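Local coordinates for glycoside hydrolase 15-related protein (Kribbella flavida, PDB 5Z3E) that hydrolyses the alpha-1,6-glucosidic linkage of isomaltose from its non-reducing end, releasing beta-D-glucose and D-glucose inside the cell, at residues 42-47 with 383-388. The protein carries 1 engineered substitution. Sequence-based numbering, arbitrary orientation.
Sequences ARHSHA and WSHGMY
Two helices from opposite ends of the chain, 32-52 and 382-394, pack together through Ser45 and His385, their short segments crossing at 135° with axes 9.2 Å apart. The backbones come nearest at this pair, where the CA atoms of Ser45 and His385 lie 5.2 Å apart; a serine is small enough for such a place. A histidine suits the other side because its flat ring carries an N-H directed in the imidazole plane: His385 ND1 donates to Ser45 OG at 2.8 Å. Because Ser45 OG sits beside its own backbone N (chi1 -70°), it can also bond to Leu41 O one turn back, so two partners grip this buried hydroxyl. In the (alpha/alpha)6 barrel of glycoside hydrolase family 15, this contact brings the N-terminal helix against the last helix, with His385 about 10 Å from the side chain of Ala355, the engineered replacement of the proposed catalytic base. His44 CD2 meets His385 CE1 at 3.9 Å, the rings inclined at 72°, while His44 NE2 is held by Asp352. With an alanine at position 385, Ser45 OG would probably lose its donor and a gap would open beside His44. One turn along, Tyr388 reaches across with its CG anti to the backbone N, bringing CE2 within 4.0 Å of Ala42 CB, which lies at the ring edge; the small methyl admits the broad ring, whose hydroxyl is hydrogen-bonded to Leu38 O.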
loop_
_atom_site.group_PDB
_atom_site.type_symbol
_atom_site.label_atom_id
_atom_site.label_comp_id
_atom_site.label_asym_id
_atom_site.label_seq_id
_atom_site.Cartn_x
_atom_site.Cartn_y
_atom_site.Cartn_z
ATOM N N ALA A 42 -4.613 -9.734 16.840
ATOM C CA ALA A 42 -4.132 -10.434 15.645
ATOM C C ALA A 42 -5.156 -11.463 15.186
ATOM O O ALA A 42 -5.466 -11.550 13.993
ATOM C CB ALA A 42 -2.777 -11.069 15.898
ATOM N N ARG A 43 -5.673 -12.275 16.105
ATOM C CA ARG A 43 -6.676 -13.274 15.752
ATOM C C ARG A 43 -7.889 -12.591 15.154
ATOM O O ARG A 43 -8.414 -13.010 14.125
ATOM C CB ARG A 43 -7.060 -14.083 17.030
ATOM C CG ARG A 43 -7.970 -15.176 16.755
ATOM C CD ARG A 43 -8.829 -15.507 17.985
ATOM N NE ARG A 43 -9.714 -14.392 18.371
ATOM C CZ ARG A 43 -10.755 -13.938 17.650
ATOM N NH1 ARG A 43 -11.144 -14.530 16.540
ATOM N NH2 ARG A 43 -11.435 -12.889 18.084
ATOM N N HIS A 44 -8.366 -11.520 15.792
ATOM C CA HIS A 44 -9.506 -10.796 15.284
ATOM C C HIS A 44 -9.222 -10.194 13.915
ATOM O O HIS A 44 -10.105 -10.173 13.061
ATOM C CB HIS A 44 -9.936 -9.695 16.266
ATOM C CG HIS A 44 -11.036 -8.838 15.754
ATOM N ND1 HIS A 44 -12.342 -9.291 15.623
ATOM C CD2 HIS A 44 -11.027 -7.579 15.255
ATOM C CE1 HIS A 44 -13.077 -8.338 15.088
ATOM N NE2 HIS A 44 -12.313 -7.289 14.865
ATOM N N SER A 45 -8.006 -9.700 13.704
ATOM C CA SER A 45 -7.646 -9.132 12.415
ATOM C C SER A 45 -7.773 -10.167 11.309
ATOM O O SER A 45 -8.306 -9.885 10.231
ATOM C CB SER A 45 -6.229 -8.576 12.456
ATOM O OG SER A 45 -6.142 -7.397 13.257
ATOM N N HIS A 46 -7.233 -11.359 11.529
ATOM C CA HIS A 46 -7.399 -12.421 10.557
ATOM C C HIS A 46 -8.867 -12.732 10.326
ATOM O O HIS A 46 -9.320 -12.901 9.182
ATOM C CB HIS A 46 -6.650 -13.665 11.004
ATOM C CG HIS A 46 -7.001 -14.869 10.189
ATOM N ND1 HIS A 46 -7.906 -15.795 10.597
ATOM C CD2 HIS A 46 -6.585 -15.271 8.963
ATOM C CE1 HIS A 46 -8.044 -16.704 9.648
ATOM N NE2 HIS A 46 -7.245 -16.423 8.652
ATOM N N ALA A 47 -9.660 -12.811 11.400
ATOM C CA ALA A 47 -11.056 -13.159 11.284
ATOM C C ALA A 47 -11.843 -12.118 10.516
ATOM O O ALA A 47 -12.666 -12.472 9.671
ATOM C CB ALA A 47 -11.667 -13.385 12.673
ATOM N N TRP A 383 -7.281 -2.732 5.424
ATOM C CA TRP A 383 -5.868 -2.389 5.337
ATOM C C TRP A 383 -5.282 -2.096 6.728
ATOM O O TRP A 383 -4.151 -2.459 7.024
ATOM C CB TRP A 383 -5.708 -1.226 4.358
ATOM C CG TRP A 383 -4.295 -0.838 3.988
ATOM C CD1 TRP A 383 -3.138 -1.467 4.316
ATOM C CD2 TRP A 383 -3.931 0.319 3.217
ATOM N NE1 TRP A 383 -2.067 -0.762 3.805
ATOM C CE2 TRP A 383 -2.528 0.341 3.125
ATOM C CE3 TRP A 383 -4.654 1.360 2.622
ATOM C CZ2 TRP A 383 -1.839 1.360 2.493
ATOM C CZ3 TRP A 383 -3.950 2.389 2.011
ATOM C CH2 TRP A 383 -2.566 2.383 1.967
ATOM N N SER A 384 -6.057 -1.472 7.615
ATOM C CA SER A 384 -5.576 -1.281 8.990
ATOM C C SER A 384 -5.223 -2.614 9.641
ATOM O O SER A 384 -4.177 -2.745 10.279
ATOM C CB SER A 384 -6.618 -0.574 9.850
ATOM O OG SER A 384 -6.773 0.761 9.464
ATOM N N HIS A 385 -6.122 -3.580 9.508
ATOM C CA HIS A 385 -5.889 -4.907 10.031
ATOM C C HIS A 385 -4.733 -5.631 9.363
ATOM O O HIS A 385 -3.955 -6.318 10.020
ATOM C CB HIS A 385 -7.183 -5.724 9.977
ATOM C CG HIS A 385 -8.209 -5.250 10.967
ATOM N ND1 HIS A 385 -8.133 -5.596 12.305
ATOM C CD2 HIS A 385 -9.272 -4.420 10.855
ATOM C CE1 HIS A 385 -9.113 -5.009 12.951
ATOM N NE2 HIS A 385 -9.834 -4.280 12.107
ATOM N N GLY A 386 -4.625 -5.481 8.036
ATOM C CA GLY A 386 -3.500 -6.087 7.353
ATOM C C GLY A 386 -2.172 -5.557 7.837
ATOM O O GLY A 386 -1.229 -6.322 8.047
ATOM N N MET A 387 -2.089 -4.243 7.999
ATOM C CA MET A 387 -0.859 -3.635 8.473
ATOM C C MET A 387 -0.543 -4.012 9.917
ATOM O O MET A 387 0.620 -4.194 10.281
ATOM C CB MET A 387 -0.894 -2.114 8.352
ATOM C CG MET A 387 -1.008 -1.569 7.003
ATOM S SD MET A 387 0.364 -2.081 5.863
ATOM C CE MET A 387 1.701 -1.203 6.550
ATOM N N TYR A 388 -1.577 -4.123 10.751
ATOM C CA TYR A 388 -1.377 -4.605 12.114
ATOM C C TYR A 388 -0.735 -5.996 12.096
ATOM O O TYR A 388 0.240 -6.258 12.824
ATOM C CB TYR A 388 -2.708 -4.645 12.872
ATOM C CG TYR A 388 -2.520 -5.202 14.258
ATOM C CD1 TYR A 388 -2.063 -4.402 15.276
ATOM C CD2 TYR A 388 -2.742 -6.551 14.518
ATOM C CE1 TYR A 388 -1.832 -4.932 16.533
ATOM C CE2 TYR A 388 -2.501 -7.088 15.747
ATOM C CZ TYR A 388 -2.082 -6.291 16.768
ATOM O OH TYR A 388 -1.811 -6.804 18.022
#